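CRISPR-associated protein, Cse1 family (Acidimicrobium ferrooxidans, PDB 4H3T) probably serves as the large Cse1 (CasA) subunit of a type I-E CRISPR Cascade surveillance complex, which in relatives helps recognise invading DNA. Local coordinates at residues Val47-Leu52 with Asp377-Asp382; Asp175-Lys180 with Arg280-Ala285. The protein carries 1 engineered substitution. One frame throughout, in Å; residues are numbered along the deposited sequence.

Contact 1: residues Val47-Leu52 with Asp377-Asp382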
loop_
_atom_site.group_PDB
_atom_site.type_symbol
_atom_site.label_atom_id
_atom_site.label_comp_id
_atom_site.label_asym_id
_atom_site.label_seq_id
_atom_site.Cartn_x
_atom_site.Cartn_y
_atom_site.Cartn_z
ATOM N N VAL A 47 3.798 -4.351 12.646
ATOM C CA VAL A 47 5.033 -4.751 11.969
ATOM C C VAL A 47 6.073 -3.630 11.982
ATOM O O VAL A 47 5.752 -2.478 12.047
ATOM C CB VAL A 47 4.800 -5.301 10.544
ATOM C CG1 VAL A 47 3.888 -6.530 10.570
ATOM C CG2 VAL A 47 4.258 -4.251 9.623
ATOM N N ASP A 48 7.288 -4.033 11.717
ATOM C CA ASP A 48 8.546 -3.321 11.781
ATOM C C ASP A 48 8.951 -2.645 10.409
ATOM O O ASP A 48 9.850 -1.814 10.360
ATOM C CB ASP A 48 9.641 -4.411 12.202
ATOM C CG ASP A 48 9.444 -5.932 11.760
ATOM O OD1 ASP A 48 10.367 -6.470 11.048
ATOM O OD2 ASP A 48 8.283 -6.602 12.109
ATOM N N PHE A 49 8.323 -3.046 9.311
ATOM C CA PHE A 49 8.691 -2.554 7.985
ATOM C C PHE A 49 7.448 -2.565 7.128
ATOM O O PHE A 49 6.680 -3.501 7.232
ATOM C CB PHE A 49 9.846 -3.433 7.438
ATOM C CG PHE A 49 10.444 -2.827 6.189
ATOM C CD1 PHE A 49 11.364 -1.787 6.278
ATOM C CD2 PHE A 49 9.942 -3.153 4.933
ATOM C CE1 PHE A 49 11.871 -1.187 5.131
ATOM C CE2 PHE A 49 10.395 -2.511 3.798
ATOM C CZ PHE A 49 11.380 -1.548 3.892
ATOM N N PRO A 50 7.214 -1.517 6.323
ATOM C CA PRO A 50 5.907 -1.358 5.667
ATOM C C PRO A 50 5.451 -2.433 4.712
ATOM O O PRO A 50 4.287 -2.709 4.682
ATOM C CB PRO A 50 6.039 -0.044 4.911
ATOM C CG PRO A 50 7.178 0.658 5.533
ATOM C CD PRO A 50 8.068 -0.323 6.137
ATOM N N THR A 51 6.346 -3.093 4.029
ATOM C CA THR A 51 5.960 -4.105 3.057
ATOM C C THR A 51 5.449 -5.361 3.746
ATOM O O THR A 51 4.750 -6.167 3.161
ATOM C CB THR A 51 7.114 -4.453 2.144
ATOM O OG1 THR A 51 8.207 -4.834 2.917
ATOM C CG2 THR A 51 7.511 -3.334 1.276
ATOM N N LEU A 52 5.802 -5.541 4.988
ATOM C CA LEU A 52 5.336 -6.726 5.679
ATOM C C LEU A 52 3.786 -6.753 5.874
ATOM O O LEU A 52 3.193 -7.827 5.955
ATOM C CB LEU A 52 6.013 -6.832 7.045
ATOM C CG LEU A 52 7.550 -7.123 7.052
ATOM C CD1 LEU A 52 8.105 -7.064 8.513
ATOM C CD2 LEU A 52 7.811 -8.507 6.567
ATOM N N ASP A 377 13.686 2.268 -5.073
ATOM C CA ASP A 377 14.023 3.690 -4.958
ATOM C C ASP A 377 13.060 4.447 -4.091
ATOM O O ASP A 377 13.439 5.415 -3.487
ATOM C CB ASP A 377 14.028 4.338 -6.336
ATOM C CG ASP A 377 15.279 4.092 -7.145
ATOM O OD1 ASP A 377 16.125 3.257 -6.707
ATOM O OD2 ASP A 377 15.419 4.723 -8.212
ATOM N N ASP A 378 11.810 4.073 -4.069
ATOM C CA ASP A 378 10.833 4.809 -3.286
ATOM C C ASP A 378 9.754 3.906 -2.841
ATOM O O ASP A 378 9.414 2.961 -3.538
ATOM C CB ASP A 378 10.218 5.960 -4.091
ATOM C CG ASP A 378 10.202 7.251 -3.279
ATOM O OD1 ASP A 378 9.664 7.230 -2.117
ATOM O OD2 ASP A 378 10.772 8.267 -3.766
ATOM N N LEU A 379 9.228 4.171 -1.684
ATOM C CA LEU A 379 8.144 3.375 -1.153
ATOM C C LEU A 379 7.102 4.330 -0.595
ATOM O O LEU A 379 7.478 5.214 0.174
ATOM C CB LEU A 379 8.706 2.457 -0.061
ATOM C CG LEU A 379 7.792 1.384 0.535
ATOM C CD1 LEU A 379 7.451 0.323 -0.504
ATOM C CD2 LEU A 379 8.501 0.724 1.699
ATOM N N ALA A 380 5.866 4.278 -1.102
ATOM C CA ALA A 380 4.740 5.050 -0.552
ATOM C C ALA A 380 4.033 4.121 0.455
ATOM O O ALA A 380 3.794 2.923 0.177
ATOM C CB ALA A 380 3.781 5.484 -1.667
ATOM N N TYR A 381 3.744 4.636 1.622
ATOM C CA TYR A 381 3.138 3.852 2.705
ATOM C C TYR A 381 2.311 4.833 3.550
ATOM O O TYR A 381 2.824 5.880 3.884
ATOM C CB TYR A 381 4.241 3.169 3.493
ATOM C CG TYR A 381 3.827 2.867 4.908
ATOM C CD1 TYR A 381 2.763 2.012 5.174
ATOM C CD2 TYR A 381 4.474 3.463 5.989
ATOM C CE1 TYR A 381 2.291 1.821 6.471
ATOM C CE2 TYR A 381 4.042 3.237 7.302
ATOM C CZ TYR A 381 2.932 2.427 7.534
ATOM O OH TYR A 381 2.433 2.181 8.797
ATOM N N ASP A 382 1.013 4.587 3.754
ATOM C CA ASP A 382 0.181 5.553 4.494
ATOM C C ASP A 382 -1.106 4.953 4.885
ATOM O O ASP A 382 -1.456 3.879 4.402
ATOM C CB ASP A 382 -0.071 6.808 3.605
ATOM C CG ASP A 382 -0.185 8.173 4.323
ATOM O OD1 ASP A 382 -0.553 8.195 5.547
ATOM O OD2 ASP A 382 0.131 9.226 3.673
#
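A type I beta turn running from Phe49 to Leu52 comes up against the strand segment Asp377-Asp382, the backbones being nearest at Pro50 and Tyr381, whose CA atoms are 6.6 Å apart. The turn is closed by Leu52 N donating to Phe49 O over 3.2 Å, just where helix 52-68 begins. No hydrogen bond joins the two segments, and the contact is made by side chains. Proline suits the second position of this turn because its ring already fixes phi near the required value (-61°), and the same ring supplies the apolar surface that meets the strand. Pro50 CB lies over one face of the Tyr381 ring, 4.0 Å from its centroid and 25° off the normal, a CH-pi contact displaced toward CG; Pro50 CG rides above CD2 of that ring. The segment is part of strand 375-387, one of the two outer strands of a three-stranded antiparallel sheet, paired with strand 359-370, and a classic beta bulge places Asp377 and Asp378 together opposite Lys368. Beyond the bulge, strand alternation turns Leu379 and Tyr381 toward the turn. Leu379, with CG anti to the backbone N (chi1 -172°), spreads its two methyls between partners: CD2 meets Pro50 CG at 4.1 Å and approaches Phe49 CZ obliquely at 4.3 Å, whereas CD1 touches Thr51 CG2 at 4.1 Å. A branched leucine can thus reach three neighbours at once. Phe49 is braced from within the turn, since Pro50 CD sits 3.4 Å above one face of its ring. Thr51 divides its two branches by polarity: the methyl, beside the backbone N, goes to Leu379, while OG1 takes the crowded position between the backbone N and carbonyl carbon and is hydrogen-bonded to Glu166 of helix 157-170.

Contact 2: residues Asp175-Lys180 with Arg280-Ala285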
loop_
_atom_site.group_PDB
_atom_site.type_symbol
_atom_site.label_atom_id
_atom_site.label_comp_id
_atom_site.label_asym_id
_atom_site.label_seq_id
_atom_site.Cartn_x
_atom_site.Cartn_y
_atom_site.Cartn_z
ATOM N N ASP A 175 16.868 -10.782 -7.803
ATOM C CA ASP A 175 16.741 -12.185 -7.337
ATOM C C ASP A 175 16.943 -13.147 -8.528
ATOM O O ASP A 175 16.084 -13.948 -8.815
ATOM C CB ASP A 175 15.350 -12.375 -6.687
ATOM C CG ASP A 175 15.085 -11.513 -5.487
ATOM O OD1 ASP A 175 16.071 -11.050 -4.850
ATOM O OD2 ASP A 175 13.899 -11.345 -5.129
ATOM N N LYS A 176 18.090 -13.017 -9.205
ATOM C CA LYS A 176 18.458 -13.629 -10.487
ATOM C C LYS A 176 19.353 -14.854 -10.379
ATOM O O LYS A 176 19.541 -15.527 -11.389
ATOM C CB LYS A 176 19.169 -12.584 -11.379
ATOM C CG LYS A 176 20.586 -12.183 -10.869
ATOM C CD LYS A 176 21.186 -11.030 -11.604
ATOM C CE LYS A 176 22.529 -10.587 -10.969
ATOM N NZ LYS A 176 23.387 -9.929 -11.961
ATOM N N THR A 177 19.888 -15.163 -9.191
ATOM C CA THR A 177 20.693 -16.375 -8.912
ATOM C C THR A 177 20.029 -17.558 -9.600
ATOM O O THR A 177 18.833 -17.769 -9.387
ATOM C CB THR A 177 20.680 -16.612 -7.343
ATOM O OG1 THR A 177 21.254 -15.498 -6.673
ATOM C CG2 THR A 177 21.409 -17.841 -6.914
ATOM N N GLY A 178 20.766 -18.296 -10.415
ATOM C CA GLY A 178 20.195 -19.422 -11.117
ATOM C C GLY A 178 20.032 -20.620 -10.199
ATOM O O GLY A 178 20.933 -20.940 -9.422
ATOM N N ALA A 179 18.946 -21.362 -10.372
ATOM C CA ALA A 179 18.716 -22.590 -9.626
ATOM C C ALA A 179 19.037 -23.792 -10.504
ATOM O O ALA A 179 18.650 -23.841 -11.688
ATOM C CB ALA A 179 17.276 -22.667 -9.148
ATOM N N LYS A 180 19.657 -24.803 -9.899
ATOM C CA LYS A 180 19.898 -26.059 -10.589
ATOM C C LYS A 180 18.553 -26.704 -10.920
ATOM O O LYS A 180 17.635 -26.676 -10.088
ATOM C CB LYS A 180 20.718 -26.981 -9.689
ATOM C CG LYS A 180 21.128 -28.297 -10.342
ATOM C CD LYS A 180 21.910 -29.151 -9.318
ATOM C CE LYS A 180 22.706 -30.257 -9.974
ATOM N NZ LYS A 180 23.616 -30.938 -9.010
ATOM N N ARG A 280 21.842 -18.548 6.485
ATOM C CA ARG A 280 22.003 -18.552 5.039
ATOM C C ARG A 280 20.674 -18.814 4.336
ATOM O O ARG A 280 19.782 -19.452 4.905
ATOM C CB ARG A 280 23.042 -19.625 4.617
ATOM C CG ARG A 280 24.478 -19.399 5.125
ATOM C CD ARG A 280 25.417 -20.537 4.636
ATOM N NE ARG A 280 24.873 -21.865 4.989
ATOM C CZ ARG A 280 24.784 -22.945 4.204
ATOM N NH1 ARG A 280 25.276 -22.926 2.971
ATOM N NH2 ARG A 280 24.221 -24.065 4.660
ATOM N N VAL A 281 20.593 -18.384 3.056
ATOM C CA VAL A 281 19.388 -18.492 2.242
ATOM C C VAL A 281 19.786 -18.561 0.743
ATOM O O VAL A 281 20.821 -18.009 0.345
ATOM C CB VAL A 281 18.393 -17.306 2.505
ATOM C CG1 VAL A 281 18.967 -15.972 2.017
ATOM C CG2 VAL A 281 17.053 -17.569 1.831
ATOM N N LEU A 282 18.936 -19.190 -0.057
ATOM C CA LEU A 282 19.053 -19.228 -1.520
ATOM C C LEU A 282 17.755 -18.622 -2.069
ATOM O O LEU A 282 16.662 -19.057 -1.693
ATOM C CB LEU A 282 19.300 -20.654 -2.021
ATOM C CG LEU A 282 19.371 -20.876 -3.559
ATOM C CD1 LEU A 282 20.377 -19.977 -4.252
ATOM C CD2 LEU A 282 19.732 -22.299 -3.868
ATOM N N ILE A 283 17.860 -17.590 -2.907
ATOM C CA ILE A 283 16.684 -16.859 -3.435
ATOM C C ILE A 283 16.810 -16.785 -4.933
ATOM O O ILE A 283 17.740 -16.157 -5.425
ATOM C CB ILE A 283 16.569 -15.434 -2.850
ATOM C CG1 ILE A 283 16.587 -15.454 -1.329
ATOM C CG2 ILE A 283 15.335 -14.723 -3.341
ATOM C CD1 ILE A 283 16.677 -14.034 -0.742
ATOM N N CYS A 284 15.837 -17.359 -5.626
ATOM C CA CYS A 284 15.792 -17.534 -7.081
ATOM C C CYS A 284 14.473 -17.075 -7.612
ATOM O O CYS A 284 13.499 -16.893 -6.871
ATOM C CB CYS A 284 16.042 -18.994 -7.444
ATOM S SG CYS A 284 17.581 -19.666 -6.786
ATOM N N ALA A 285 14.409 -16.967 -8.942
ATOM C CA ALA A 285 13.180 -16.544 -9.610
ATOM C C ALA A 285 12.059 -17.537 -9.474
ATOM O O ALA A 285 12.290 -18.731 -9.516
ATOM C CB ALA A 285 13.474 -16.328 -11.080
HETATM O O HOH W 1 16.691 -17.377 -10.809
HETATM O O HOH W 2 19.222 -14.181 -5.502
#
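Strand 275-289 forms a beta hairpin with strand 263-272, and the irregular segment Asp175-Lys180 passes across its Arg280-Ala285 part, the touching portions running 101° apart. The tightest side-chain contact is apolar: Thr177 CG2, anti to its own backbone N, presses on Leu282 CD1 at 3.6 Å. Ala179 CB settles 3.8 Å from Cys284 SG, and cysteine's small, weakly polar thiol suits a buried place beside that methyl. Separately, a methyl meets a carboxylate where Ile283 CG2 rests 3.9 Å from Asp175 CG. That acid is held by salt bridges, OD1 to Arg167 and OD2 to Arg263, which would be expected to favour its charged form despite burial.

The polar backbone is joined more loosely, through water rather than a sheet-like pairing: Asp175 O and Ala285 N come close, but at a poor angle for a bond. Instead one water accepts from Ala285 N and donates to Thr177 O at 2.6 Å. Threonine serves both parts, since its methyl packs on Leu282 while its hydroxyl meets a water: this second water lies 2.7 Å from Thr177 OG1 and donates a hydrogen bond to Ile283 O at 2.5 Å.

Along the chain the order is 47-52, 175-180, 280-285, 377-382, so both halves of contact 2 fall between the halves of contact 1. Their centres are 24 Å apart and their nearest atoms about 12 Å, without touching. They use different beta-sheets: contact 1 sits on the outer strand 375-387 of the three-stranded antiparallel sheet near the chain's centre, contact 2 on strand 275-289 of the mixed sheet, about 27 Å from that centre. Helix 157-170 connects them, because Glu166 holds Thr51 while its neighbour Arg167 holds Asp175. Sequence-distant loops are thus tied to two separate beta-sheets within the Cse1 fold of this one chain.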